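Long-range contacts in transcriptional regulator, LysR family (Vibrio cholerae, PDB 3SZP), which activates virulence genes and, as a LysR-type transcriptional regulator, probably binds specific DNA sequences at the promoters it controls: residues A[3-8]-A[33-38]; A[95-100]-A[122-127]; A[111-116]-A[279-284]; A[127-132]-A[190-195]; A[150-155]-A[267-272]. All blocks are in the same frame, centred on the assembly; numbering follows the deposited sequence.

Interaction 1: A[3-8]-A[33-38]; sequences LDDLNL and TRRIQA
Asp5 and Arg35 carry this contact, a salt bridge between two helical segments whose axes come within 9.1 Å at 115° to one another. Arg35 approaches side-on and puts two nitrogens on a single carboxylate oxygen. The shorter bond, Arg35 NE to Asp5 OD1, is 2.7 Å long; the second, from NH2 to the same OD1, measures 3.0 Å and is more bent, with 136° at the hydrogen. OD1 lies almost exactly in the guanidinium plane, while the carboxylate itself is turned well away from that plane. A bend at chi3 (49°) brings NE back toward Asp5 instead of letting the chain run straight on. Leu8 closes one face of the guanidinium: its CD2 sits over the centre, 4.0 Å from Arg35 CZ. The two segments belong to helices 3-15 and 29-43 of the N-terminal helix-turn-helix region of the LysR family, and Leu8 also packs on Thr21 of helix 18-25 and on Ile32 of helix 29-43. Away from this grip the contact thins out. Asp5 OD2 merely grazes Ala38, whose CB is 4.2 Å away, and Ala38 is exposed. At the other margin Asp4 turns its carboxylate away from Arg35, toward the second subunit, where OD1 accepts a hydrogen bond from the backbone N of Leu3 of that subunit.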
# COMPACT_ATOMS: atom_id res chain seq x y z
N LEU A 3 12.71 -26.76 6.40
CA LEU A 3 13.90 -25.98 6.08
C LEU A 3 13.77 -25.31 4.71
O LEU A 3 14.31 -24.23 4.48
CB LEU A 3 15.14 -26.87 6.14
CG LEU A 3 15.51 -27.46 7.51
CD1 LEU A 3 16.59 -28.50 7.37
CD2 LEU A 3 15.99 -26.37 8.44
N ASP A 4 13.03 -25.93 3.79
CA ASP A 4 12.82 -25.33 2.47
C ASP A 4 11.96 -24.08 2.55
O ASP A 4 12.17 -23.13 1.79
CB ASP A 4 12.23 -26.33 1.48
CG ASP A 4 13.26 -27.30 0.96
OD1 ASP A 4 14.37 -26.83 0.61
OD2 ASP A 4 12.98 -28.52 0.91
N ASP A 5 11.00 -24.06 3.47
CA ASP A 5 10.18 -22.86 3.66
C ASP A 5 11.01 -21.75 4.29
O ASP A 5 10.91 -20.58 3.89
CB ASP A 5 8.93 -23.17 4.49
CG ASP A 5 7.97 -24.12 3.78
OD1 ASP A 5 8.07 -24.32 2.56
OD2 ASP A 5 7.08 -24.67 4.45
N LEU A 6 11.84 -22.13 5.27
CA LEU A 6 12.79 -21.21 5.89
C LEU A 6 13.73 -20.66 4.83
O LEU A 6 14.00 -19.46 4.78
CB LEU A 6 13.59 -21.94 6.98
CG LEU A 6 14.62 -21.09 7.72
CD1 LEU A 6 13.94 -19.92 8.44
CD2 LEU A 6 15.40 -21.94 8.72
N ASN A 7 14.22 -21.54 3.96
CA ASN A 7 15.06 -21.12 2.85
C ASN A 7 14.33 -20.21 1.90
O ASN A 7 14.92 -19.27 1.37
CB ASN A 7 15.57 -22.32 2.04
CG ASN A 7 16.67 -21.92 1.08
OD1 ASN A 7 17.60 -21.19 1.45
ND2 ASN A 7 16.59 -22.39 -0.16
N LEU A 8 13.06 -20.52 1.67
CA LEU A 8 12.23 -19.71 0.77
C LEU A 8 12.05 -18.33 1.37
O LEU A 8 12.07 -17.32 0.66
CB LEU A 8 10.86 -20.35 0.53
CG LEU A 8 9.93 -19.44 -0.30
CD1 LEU A 8 10.55 -19.20 -1.69
CD2 LEU A 8 8.51 -20.00 -0.45
N THR A 33 3.12 -17.60 -0.91
CA THR A 33 2.34 -17.07 0.19
C THR A 33 1.93 -18.17 1.14
O THR A 33 1.99 -18.01 2.36
CB THR A 33 1.07 -16.39 -0.32
OG1 THR A 33 1.42 -15.23 -1.08
CG2 THR A 33 0.19 -15.97 0.86
N ARG A 34 1.52 -19.29 0.56
CA ARG A 34 1.03 -20.42 1.33
C ARG A 34 2.16 -21.00 2.17
O ARG A 34 1.95 -21.38 3.32
CB ARG A 34 0.52 -21.48 0.36
CG ARG A 34 -0.37 -22.55 0.97
CD ARG A 34 -1.23 -23.20 -0.13
NE ARG A 34 -0.44 -23.91 -1.14
CZ ARG A 34 -0.63 -23.81 -2.45
NH1 ARG A 34 -1.59 -23.02 -2.94
NH2 ARG A 34 0.13 -24.51 -3.29
N ARG A 35 3.34 -21.05 1.58
CA ARG A 35 4.48 -21.69 2.22
C ARG A 35 5.08 -20.81 3.31
O ARG A 35 5.54 -21.32 4.33
CB ARG A 35 5.53 -22.15 1.18
CG ARG A 35 5.06 -23.36 0.34
CD ARG A 35 6.11 -23.82 -0.67
NE ARG A 35 7.40 -23.96 -0.01
CZ ARG A 35 8.58 -23.99 -0.64
NH1 ARG A 35 8.63 -23.91 -1.97
NH2 ARG A 35 9.70 -24.08 0.07
N ILE A 36 5.03 -19.49 3.12
CA ILE A 36 5.46 -18.59 4.18
C ILE A 36 4.48 -18.68 5.36
O ILE A 36 4.88 -18.69 6.51
CB ILE A 36 5.54 -17.14 3.71
CG1 ILE A 36 6.60 -17.00 2.61
CG2 ILE A 36 5.88 -16.23 4.88
CD1 ILE A 36 8.00 -17.18 3.13
N GLN A 37 3.19 -18.73 5.05
CA GLN A 37 2.18 -18.92 6.08
C GLN A 37 2.46 -20.19 6.88
O GLN A 37 2.37 -20.17 8.11
CB GLN A 37 0.78 -19.03 5.48
CG GLN A 37 -0.29 -19.24 6.56
CD GLN A 37 -0.48 -18.01 7.43
OE1 GLN A 37 -0.02 -17.95 8.58
NE2 GLN A 37 -1.16 -17.00 6.89
N ALA A 38 2.77 -21.27 6.18
CA ALA A 38 3.03 -22.54 6.82
C ALA A 38 4.24 -22.41 7.73
O ALA A 38 4.23 -22.92 8.84
CB ALA A 38 3.25 -23.65 5.79

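Interaction 2: A[95-100]-A[122-127]; sequences ISAPSN and IELMMS
Ile95 pairs with Leu124, Ser96 with Met125 and Ala97 with Met126 in parallel register, joining strands 91-98 and 120-127 of a beta-alpha-beta unit whose crossover is helix 102-116. Backbone bonds pass back and forth between the strands; the one from Met125 N to Ile95 O is 2.9 Å long and nearly straight at 175°. Ile95 can be followed outward. Its CB meets Glu123 O at 4.0 Å, with Leu124 CD1 just beyond, and its CG2, anti to the backbone N, meets that same methyl at 3.9 Å. The other branch carries CD1 to Ile122 CG2, also at 3.9 Å. Ala97 CB rests against Leu124 CD1 too, so one leucine methyl serves two residues of strand 91-98. A strand of the third subunit pairs in parallel with Ile122, Glu123 and Leu124, which carries the sheet across the interface. Past Ala97, Ser99 N reaches Ser127 O at 3.2 Å from above the carbonyl plane, with only 136° at the hydrogen.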
# COMPACT_ATOMS: atom_id res chain seq x y z
N ILE A 95 19.18 -22.51 -18.89
CA ILE A 95 19.28 -21.65 -20.05
C ILE A 95 18.35 -20.45 -19.93
O ILE A 95 17.20 -20.60 -19.51
CB ILE A 95 18.89 -22.44 -21.31
CG1 ILE A 95 19.78 -23.67 -21.44
CG2 ILE A 95 18.98 -21.56 -22.55
CD1 ILE A 95 19.35 -24.60 -22.55
N SER A 96 18.85 -19.27 -20.30
CA SER A 96 18.02 -18.08 -20.42
C SER A 96 17.87 -17.76 -21.91
O SER A 96 18.81 -17.94 -22.68
CB SER A 96 18.67 -16.90 -19.68
OG SER A 96 18.07 -15.66 -20.03
N ALA A 97 16.68 -17.31 -22.31
CA ALA A 97 16.41 -17.03 -23.72
C ALA A 97 15.35 -15.97 -23.86
O ALA A 97 14.59 -15.71 -22.93
CB ALA A 97 16.01 -18.31 -24.47
N PRO A 98 15.28 -15.33 -25.04
CA PRO A 98 14.35 -14.22 -25.19
C PRO A 98 12.91 -14.70 -25.28
O PRO A 98 12.66 -15.82 -25.74
CB PRO A 98 14.79 -13.56 -26.50
CG PRO A 98 15.46 -14.61 -27.25
CD PRO A 98 16.11 -15.53 -26.24
N SER A 99 11.99 -13.87 -24.83
CA SER A 99 10.57 -14.21 -24.89
C SER A 99 10.07 -14.39 -26.31
O SER A 99 9.39 -15.36 -26.59
CB SER A 99 9.72 -13.13 -24.21
OG SER A 99 9.89 -13.17 -22.82
N ASN A 100 10.37 -13.46 -27.20
CA ASN A 100 9.75 -13.52 -28.52
C ASN A 100 10.15 -14.72 -29.39
O ASN A 100 9.27 -15.40 -29.93
CB ASN A 100 9.94 -12.22 -29.29
CG ASN A 100 9.18 -11.08 -28.66
OD1 ASN A 100 8.10 -11.27 -28.10
ND2 ASN A 100 9.76 -9.88 -28.71
N ILE A 122 16.56 -29.88 -19.18
CA ILE A 122 16.63 -28.45 -19.45
C ILE A 122 15.65 -27.66 -18.61
O ILE A 122 14.45 -27.94 -18.59
CB ILE A 122 16.38 -28.12 -20.93
CG1 ILE A 122 17.49 -28.71 -21.80
CG2 ILE A 122 16.29 -26.60 -21.12
CD1 ILE A 122 17.42 -28.27 -23.27
N GLU A 123 16.20 -26.68 -17.90
CA GLU A 123 15.41 -25.63 -17.28
C GLU A 123 15.57 -24.36 -18.13
O GLU A 123 16.67 -23.83 -18.27
CB GLU A 123 15.84 -25.38 -15.84
CG GLU A 123 14.94 -24.41 -15.12
CD GLU A 123 15.48 -23.97 -13.78
OE1 GLU A 123 16.12 -24.78 -13.08
OE2 GLU A 123 15.27 -22.79 -13.42
N LEU A 124 14.47 -23.90 -18.72
CA LEU A 124 14.49 -22.78 -19.65
C LEU A 124 13.68 -21.59 -19.10
O LEU A 124 12.49 -21.71 -18.82
CB LEU A 124 13.93 -23.21 -21.00
CG LEU A 124 13.77 -22.17 -22.11
CD1 LEU A 124 15.12 -21.60 -22.54
CD2 LEU A 124 13.05 -22.76 -23.31
N MET A 125 14.35 -20.45 -18.94
CA MET A 125 13.71 -19.22 -18.50
C MET A 125 13.69 -18.19 -19.63
O MET A 125 14.73 -17.83 -20.18
CB MET A 125 14.43 -18.64 -17.29
CG MET A 125 14.01 -17.23 -16.95
SD MET A 125 12.48 -17.17 -15.98
CE MET A 125 12.99 -18.02 -14.47
N MET A 126 12.50 -17.73 -19.99
CA MET A 126 12.35 -16.70 -21.01
C MET A 126 12.12 -15.33 -20.41
O MET A 126 11.35 -15.18 -19.47
CB MET A 126 11.18 -17.03 -21.93
CG MET A 126 11.63 -17.68 -23.20
SD MET A 126 11.10 -19.38 -23.19
CE MET A 126 9.34 -19.09 -23.40
N SER A 127 12.77 -14.32 -20.98
CA SER A 127 12.49 -12.94 -20.60
C SER A 127 12.80 -11.97 -21.74
O SER A 127 13.61 -12.27 -22.61
CB SER A 127 13.32 -12.56 -19.37
OG SER A 127 14.67 -12.97 -19.59

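Interaction 3: A[111-116]-A[279-284]; sequences NAFMEK and RLFIDF
Phe113 and Phe284 have the nearest CA atoms, 7.1 Å apart, where the axes of the helical segments 111-116 and 279-284 pass 10.8 Å from each other at 135°. Their parent helices, 102-116 and 276-287, belong to the LysR substrate-binding domain, and the contact is an aromatic cluster of Phe113, Phe281 and Phe284. Phe281 makes a T-shaped pair with Phe113, planes at 86° and centroids 5.0 Å apart: its edge atom CD1 stands over the centre of the Phe113 ring. Phe113 in turn directs an edge at the face of Phe284, with planes at 71°. In Phe113, CG is anti to the backbone N, which carries it toward helix 276-287. Phe113 CA lies over the Phe284 face in a CH-pi contact, 4.0 Å from the centroid. Phe281 continues inward to Ile93 and Ile95 of the sheet. At the outer margin Ala112 CB touches Phe284 CZ at 3.8 Å, and Lys116 CD lies 3.8 Å from Phe284 CE1.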
# COMPACT_ATOMS: atom_id res chain seq x y z
N ASN A 111 14.53 -29.11 -28.67
CA ASN A 111 13.86 -30.40 -28.71
C ASN A 111 14.79 -31.51 -29.23
O ASN A 111 14.89 -32.59 -28.65
CB ASN A 111 12.57 -30.32 -29.52
CG ASN A 111 11.48 -29.56 -28.77
OD1 ASN A 111 11.52 -29.48 -27.56
ND2 ASN A 111 10.50 -29.01 -29.50
N ALA A 112 15.50 -31.20 -30.31
CA ALA A 112 16.38 -32.17 -30.95
C ALA A 112 17.46 -32.53 -29.97
O ALA A 112 17.92 -33.65 -29.93
CB ALA A 112 16.99 -31.59 -32.21
N PHE A 113 17.86 -31.56 -29.15
CA PHE A 113 18.92 -31.83 -28.19
C PHE A 113 18.42 -32.77 -27.10
O PHE A 113 19.09 -33.74 -26.76
CB PHE A 113 19.46 -30.55 -27.56
CG PHE A 113 20.41 -30.81 -26.43
CD1 PHE A 113 21.75 -31.05 -26.67
CD2 PHE A 113 19.95 -30.85 -25.12
CE1 PHE A 113 22.63 -31.29 -25.63
CE2 PHE A 113 20.83 -31.11 -24.07
CZ PHE A 113 22.17 -31.32 -24.32
N MET A 114 17.25 -32.48 -26.56
CA MET A 114 16.68 -33.34 -25.52
C MET A 114 16.44 -34.74 -26.05
O MET A 114 16.66 -35.73 -25.34
CB MET A 114 15.40 -32.75 -24.95
CG MET A 114 15.68 -31.61 -23.97
SD MET A 114 14.20 -30.83 -23.32
CE MET A 114 13.62 -29.92 -24.75
N GLU A 115 15.98 -34.83 -27.30
CA GLU A 115 15.76 -36.13 -27.92
C GLU A 115 17.05 -36.96 -27.96
O GLU A 115 17.05 -38.13 -27.59
CB GLU A 115 15.14 -36.03 -29.32
CG GLU A 115 15.08 -37.39 -30.03
CD GLU A 115 14.02 -37.47 -31.11
OE1 GLU A 115 13.38 -36.43 -31.42
OE2 GLU A 115 13.80 -38.58 -31.65
N LYS A 116 18.14 -36.32 -28.37
CA LYS A 116 19.44 -36.97 -28.42
C LYS A 116 20.00 -37.29 -27.04
O LYS A 116 20.66 -38.31 -26.86
CB LYS A 116 20.43 -36.09 -29.18
CG LYS A 116 21.77 -36.75 -29.44
CD LYS A 116 22.67 -35.85 -30.26
CE LYS A 116 23.81 -36.62 -30.91
NZ LYS A 116 24.54 -35.75 -31.90
N ARG A 279 29.02 -28.77 -22.34
CA ARG A 279 29.85 -28.87 -23.55
C ARG A 279 29.09 -29.52 -24.71
O ARG A 279 29.12 -29.03 -25.82
CB ARG A 279 31.15 -29.64 -23.28
CG ARG A 279 32.18 -28.88 -22.47
CD ARG A 279 33.57 -29.53 -22.57
NE ARG A 279 33.53 -30.97 -22.30
CZ ARG A 279 33.89 -31.53 -21.15
NH1 ARG A 279 34.33 -30.78 -20.15
NH2 ARG A 279 33.81 -32.85 -21.00
N LEU A 280 28.43 -30.64 -24.43
CA LEU A 280 27.61 -31.31 -25.43
C LEU A 280 26.53 -30.37 -25.99
O LEU A 280 26.30 -30.29 -27.20
CB LEU A 280 26.95 -32.54 -24.81
CG LEU A 280 27.87 -33.72 -24.48
CD1 LEU A 280 27.14 -34.82 -23.71
CD2 LEU A 280 28.50 -34.28 -25.75
N PHE A 281 25.87 -29.64 -25.10
CA PHE A 281 24.86 -28.70 -25.53
C PHE A 281 25.47 -27.63 -26.44
O PHE A 281 25.01 -27.40 -27.55
CB PHE A 281 24.17 -28.04 -24.33
CG PHE A 281 23.09 -27.08 -24.72
CD1 PHE A 281 21.84 -27.53 -25.12
CD2 PHE A 281 23.33 -25.71 -24.71
CE1 PHE A 281 20.84 -26.63 -25.50
CE2 PHE A 281 22.34 -24.80 -25.07
CZ PHE A 281 21.10 -25.26 -25.47
N ILE A 282 26.51 -26.98 -25.95
CA ILE A 282 27.18 -25.95 -26.73
C ILE A 282 27.59 -26.45 -28.12
O ILE A 282 27.31 -25.79 -29.13
CB ILE A 282 28.42 -25.43 -25.97
CG1 ILE A 282 27.99 -24.69 -24.71
CG2 ILE A 282 29.27 -24.53 -26.87
CD1 ILE A 282 29.17 -24.29 -23.82
N ASP A 283 28.24 -27.61 -28.18
CA ASP A 283 28.65 -28.20 -29.45
C ASP A 283 27.44 -28.54 -30.32
O ASP A 283 27.49 -28.47 -31.55
CB ASP A 283 29.47 -29.47 -29.23
CG ASP A 283 30.91 -29.17 -28.84
OD1 ASP A 283 31.32 -27.99 -28.90
OD2 ASP A 283 31.65 -30.13 -28.49
N PHE A 284 26.35 -28.93 -29.67
CA PHE A 284 25.15 -29.26 -30.41
C PHE A 284 24.59 -28.02 -31.11
O PHE A 284 24.31 -28.04 -32.31
CB PHE A 284 24.09 -29.85 -29.49
CG PHE A 284 22.91 -30.44 -30.21
CD1 PHE A 284 22.95 -31.73 -30.71
CD2 PHE A 284 21.75 -29.70 -30.40
CE1 PHE A 284 21.86 -32.28 -31.37
CE2 PHE A 284 20.66 -30.24 -31.06
CZ PHE A 284 20.72 -31.53 -31.55

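Interaction 4: A[127-132]-A[190-195]; sequences SNQADD and KGYPLL
Asn128 and Tyr192 touch across two segments whose backbones stay well apart, the nearest CA atoms, those of Asn128 and Pro193, being 7.9 Å from each other. The segments meet mainly through side chains. Segment 127-132 is the irregular loop after strand 120-127, while 190-195 leaves strand 188-191 and turns through a cis peptide bond before Pro193; the contact bridges this loop and this turn, which face each other in a fold of the periplasmic-binding-protein type. Tyr192 has the largest share of it. A chi1 of 178° sets CG anti to the backbone N, and the ring carries on to the loop, where CE1 meets Asn128 CB at 3.6 Å. The amide of Asn128 is turned 47° from the ring plane; its ND2 lies 3.9 Å from Tyr192 CE1. Beyond the ring, Tyr192 OH comes no closer to Ala130 N than 3.5 Å. Gln129, extended beyond CG, brings NE2 to within 3.7 Å of Pro193 CG. Pro193 CB in turn lies over one face of the Tyr192 ring, offset toward its rim. The Tyr192 carbonyl probably accepts a hydrogen bond from Asn100. With poor order at Gln129 and Ala130, and van der Waals touches but no hydrogen bond across this surface contact, no directional bond between the segments fixes their spacing.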
# COMPACT_ATOMS: atom_id res chain seq x y z
N SER A 127 12.77 -14.32 -20.98
CA SER A 127 12.49 -12.94 -20.60
C SER A 127 12.80 -11.97 -21.74
O SER A 127 13.61 -12.27 -22.61
CB SER A 127 13.32 -12.56 -19.37
OG SER A 127 14.67 -12.97 -19.59
N ASN A 128 12.16 -10.81 -21.72
CA ASN A 128 12.52 -9.76 -22.67
C ASN A 128 13.98 -9.40 -22.41
O ASN A 128 14.52 -9.70 -21.34
CB ASN A 128 11.60 -8.56 -22.50
CG ASN A 128 11.78 -7.87 -21.16
OD1 ASN A 128 12.37 -8.42 -20.24
ND2 ASN A 128 11.27 -6.64 -21.05
N GLN A 129 14.64 -8.80 -23.39
CA GLN A 129 16.03 -8.39 -23.22
C GLN A 129 16.20 -7.71 -21.86
O GLN A 129 16.82 -8.25 -20.95
CB GLN A 129 16.44 -7.43 -24.32
CG GLN A 129 16.07 -7.89 -25.72
CD GLN A 129 16.22 -6.79 -26.76
OE1 GLN A 129 16.37 -5.62 -26.42
NE2 GLN A 129 16.20 -7.18 -28.03
N ALA A 130 15.64 -6.51 -21.77
CA ALA A 130 15.56 -5.73 -20.54
C ALA A 130 16.75 -5.90 -19.59
O ALA A 130 17.90 -5.73 -19.98
CB ALA A 130 14.25 -6.02 -19.81
N ASP A 131 16.45 -6.24 -18.34
CA ASP A 131 17.45 -6.33 -17.29
C ASP A 131 18.58 -7.28 -17.68
O ASP A 131 18.38 -8.23 -18.44
CB ASP A 131 16.81 -6.80 -15.97
CG ASP A 131 15.46 -6.15 -15.72
OD1 ASP A 131 14.43 -6.83 -15.90
OD2 ASP A 131 15.42 -4.96 -15.33
N ASP A 132 19.78 -7.02 -17.17
CA ASP A 132 20.91 -7.92 -17.39
C ASP A 132 20.93 -9.00 -16.31
O ASP A 132 20.53 -8.77 -15.17
CB ASP A 132 22.24 -7.17 -17.40
N LYS A 190 2.35 -2.59 -32.50
CA LYS A 190 3.74 -2.66 -32.09
C LYS A 190 3.94 -3.55 -30.87
O LYS A 190 3.19 -3.47 -29.88
CB LYS A 190 4.31 -1.26 -31.82
CG LYS A 190 4.11 -0.24 -32.99
CD LYS A 190 4.98 0.99 -32.73
CE LYS A 190 4.92 2.05 -33.82
NZ LYS A 190 5.88 3.16 -33.48
N GLY A 191 4.96 -4.40 -30.94
CA GLY A 191 5.34 -5.26 -29.85
C GLY A 191 6.78 -5.06 -29.44
O GLY A 191 7.67 -4.83 -30.29
N TYR A 192 7.03 -5.13 -28.14
CA TYR A 192 8.38 -4.95 -27.63
C TYR A 192 9.22 -6.09 -28.18
O TYR A 192 8.75 -7.22 -28.21
CB TYR A 192 8.36 -4.97 -26.09
CG TYR A 192 9.73 -4.85 -25.48
CD1 TYR A 192 10.54 -5.96 -25.36
CD2 TYR A 192 10.21 -3.62 -25.03
CE1 TYR A 192 11.80 -5.87 -24.82
CE2 TYR A 192 11.50 -3.52 -24.48
CZ TYR A 192 12.27 -4.65 -24.38
OH TYR A 192 13.54 -4.62 -23.86
N PRO A 193 10.47 -5.83 -28.58
CA PRO A 193 11.23 -4.58 -28.50
C PRO A 193 11.19 -3.72 -29.76
O PRO A 193 12.07 -2.89 -29.95
CB PRO A 193 12.67 -5.06 -28.27
CG PRO A 193 12.73 -6.38 -29.03
CD PRO A 193 11.33 -6.97 -28.99
N LEU A 194 10.20 -3.92 -30.62
CA LEU A 194 10.15 -3.14 -31.86
C LEU A 194 9.06 -2.08 -31.73
O LEU A 194 8.00 -2.16 -32.37
CB LEU A 194 9.90 -4.05 -33.07
CG LEU A 194 10.88 -5.22 -33.22
CD1 LEU A 194 10.42 -6.16 -34.32
CD2 LEU A 194 12.30 -4.71 -33.50
N LEU A 195 9.33 -1.08 -30.90
CA LEU A 195 8.36 -0.03 -30.62
C LEU A 195 8.69 1.22 -31.43
O LEU A 195 7.80 1.89 -31.95
CB LEU A 195 8.33 0.28 -29.13
CG LEU A 195 8.00 -0.94 -28.26
CD1 LEU A 195 8.01 -0.57 -26.79
CD2 LEU A 195 6.67 -1.56 -28.66

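Interaction 5: A[150-155]-A[267-272]; sequences SSLIAR and LYNHKD
A short antiparallel beta pairing joins Ile153 and Ala154, at the start of strand 153-166, to Tyr268 and Leu267, at the end of strand 262-268, within the mixed sheet of the LysR substrate-binding domain. Ile153 and Tyr268 form the hydrogen-bonded pair. Tyr268 N gives a bond of 3.0 Å to Ile153 O, and the return bond from Ile153 N to Tyr268 O, 2.9 Å long, is more bent at 134°. Next to it, Ala154 and Leu267 are a non-hydrogen-bonded pair, with their CA atoms only 4.4 Å apart. On one face of the sheet Ile153 lies over the Tyr268 ring: CB stands 4.0 Å from the centroid in a CH-pi contact, 14° off the ring normal, and CG2 continues across to the phenol end, 3.6 Å from Tyr268 OH. A chi1 of 52° in Tyr268 sets CG between the backbone N and the carbonyl carbon, and from there the ring runs on beneath Ile153. On the other face Ala154 CB touches Leu267 CD2 at 3.5 Å. Leu152, before the strand, adds its two methyls: CD1 meets Leu267 CB at 4.1 Å, while CD2 lies against the Tyr268 carbonyl. Beyond the pair, Tyr268 packs on Ile282 of helix 276-287 and Arg155 reaches Ile286 of the same helix, while the backbone of Leu267 bonds to Ile141 of strand 140-144.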
# COMPACT_ATOMS: atom_id res chain seq x y z
N SER A 150 31.09 -8.76 -20.77
CA SER A 150 31.66 -9.19 -19.50
C SER A 150 31.74 -10.70 -19.29
O SER A 150 30.72 -11.39 -19.23
CB SER A 150 30.91 -8.52 -18.34
OG SER A 150 29.51 -8.69 -18.45
N SER A 151 32.97 -11.20 -19.19
CA SER A 151 33.26 -12.54 -18.69
C SER A 151 32.54 -13.66 -19.43
O SER A 151 32.25 -14.71 -18.84
CB SER A 151 32.90 -12.64 -17.20
OG SER A 151 31.51 -12.81 -17.02
N LEU A 152 32.26 -13.47 -20.71
CA LEU A 152 31.47 -14.46 -21.43
C LEU A 152 31.88 -14.65 -22.88
O LEU A 152 32.05 -13.69 -23.63
CB LEU A 152 29.98 -14.11 -21.36
CG LEU A 152 29.25 -14.59 -20.10
CD1 LEU A 152 27.81 -14.15 -20.16
CD2 LEU A 152 29.34 -16.11 -19.97
N ILE A 153 32.04 -15.92 -23.27
CA ILE A 153 32.20 -16.26 -24.67
C ILE A 153 30.88 -16.02 -25.38
O ILE A 153 29.82 -16.46 -24.92
CB ILE A 153 32.60 -17.73 -24.87
CG1 ILE A 153 33.80 -18.08 -24.00
CG2 ILE A 153 32.92 -18.00 -26.34
CD1 ILE A 153 34.98 -17.19 -24.27
N ALA A 154 30.93 -15.30 -26.49
CA ALA A 154 29.74 -15.04 -27.28
C ALA A 154 29.90 -15.68 -28.65
O ALA A 154 30.97 -15.66 -29.24
CB ALA A 154 29.53 -13.55 -27.43
N ARG A 155 28.81 -16.24 -29.16
CA ARG A 155 28.82 -16.80 -30.50
C ARG A 155 27.54 -16.47 -31.25
O ARG A 155 26.45 -16.72 -30.75
CB ARG A 155 28.97 -18.31 -30.42
CG ARG A 155 28.90 -18.94 -31.77
CD ARG A 155 29.10 -20.42 -31.69
NE ARG A 155 29.62 -20.90 -32.96
CZ ARG A 155 30.88 -21.23 -33.17
NH1 ARG A 155 31.76 -21.16 -32.18
NH2 ARG A 155 31.26 -21.65 -34.37
N LEU A 267 25.75 -17.25 -25.40
CA LEU A 267 26.84 -16.86 -24.53
C LEU A 267 27.02 -17.94 -23.49
O LEU A 267 26.03 -18.55 -23.06
CB LEU A 267 26.54 -15.53 -23.84
CG LEU A 267 25.84 -14.40 -24.60
CD1 LEU A 267 26.07 -13.11 -23.82
CD2 LEU A 267 26.38 -14.23 -26.00
N TYR A 268 28.26 -18.19 -23.10
CA TYR A 268 28.59 -19.21 -22.11
C TYR A 268 29.97 -18.99 -21.55
O TYR A 268 30.79 -18.30 -22.15
CB TYR A 268 28.53 -20.60 -22.73
CG TYR A 268 29.35 -20.75 -24.00
CD1 TYR A 268 28.85 -20.30 -25.22
CD2 TYR A 268 30.60 -21.34 -23.98
CE1 TYR A 268 29.58 -20.44 -26.39
CE2 TYR A 268 31.34 -21.47 -25.14
CZ TYR A 268 30.82 -21.02 -26.34
OH TYR A 268 31.56 -21.16 -27.50
N ASN A 269 30.23 -19.57 -20.38
CA ASN A 269 31.57 -19.58 -19.81
C ASN A 269 32.48 -20.53 -20.60
O ASN A 269 32.03 -21.57 -21.08
CB ASN A 269 31.50 -20.00 -18.35
CG ASN A 269 30.96 -18.90 -17.45
OD1 ASN A 269 31.74 -18.19 -16.81
ND2 ASN A 269 29.63 -18.76 -17.40
N HIS A 270 33.75 -20.15 -20.74
CA HIS A 270 34.69 -20.93 -21.54
C HIS A 270 34.54 -22.42 -21.28
O HIS A 270 34.30 -22.83 -20.15
CB HIS A 270 36.13 -20.50 -21.28
CG HIS A 270 37.13 -21.20 -22.16
ND1 HIS A 270 37.08 -21.14 -23.53
CD2 HIS A 270 38.19 -21.99 -21.85
CE1 HIS A 270 38.07 -21.86 -24.04
NE2 HIS A 270 38.76 -22.38 -23.04
N LYS A 271 34.69 -23.22 -22.32
CA LYS A 271 34.44 -24.65 -22.20
C LYS A 271 35.42 -25.40 -21.28
O LYS A 271 35.14 -26.52 -20.86
CB LYS A 271 34.34 -25.33 -23.57
CG LYS A 271 32.98 -25.11 -24.26
CD LYS A 271 32.71 -26.13 -25.36
CE LYS A 271 33.53 -25.84 -26.61
NZ LYS A 271 33.30 -26.87 -27.66
N ASP A 272 36.56 -24.78 -20.97
CA ASP A 272 37.53 -25.41 -20.07
C ASP A 272 37.00 -25.53 -18.64
O ASP A 272 37.49 -26.34 -17.85
CB ASP A 272 38.86 -24.64 -20.05
CG ASP A 272 39.67 -24.86 -21.32
OD1 ASP A 272 39.33 -25.77 -22.11
OD2 ASP A 272 40.66 -24.12 -21.52

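In the fold
Interaction 1 stands apart in the helix-turn-helix region, its centre 26 Å from that of interaction 2 and 33 to 36 Å from those of interactions 3, 4 and 5; interactions 2 to 5 all lie in the substrate-binding domain. Interactions 2 and 3 meet where Ile95 CD1 touches Phe281 CZ at 3.5 Å, so the sheet and the helix pair share one interior. Interaction 3 also joins interaction 5 through a salt bridge of 2.6 Å between Asp283 OD1 and Lys271 NZ. Interactions 2 and 4 share Ser127, and Ser99 OG packs 3.5 Å from Asn128 N. Interactions 4 and 5 do not touch; their nearest atoms are about 8 Å apart.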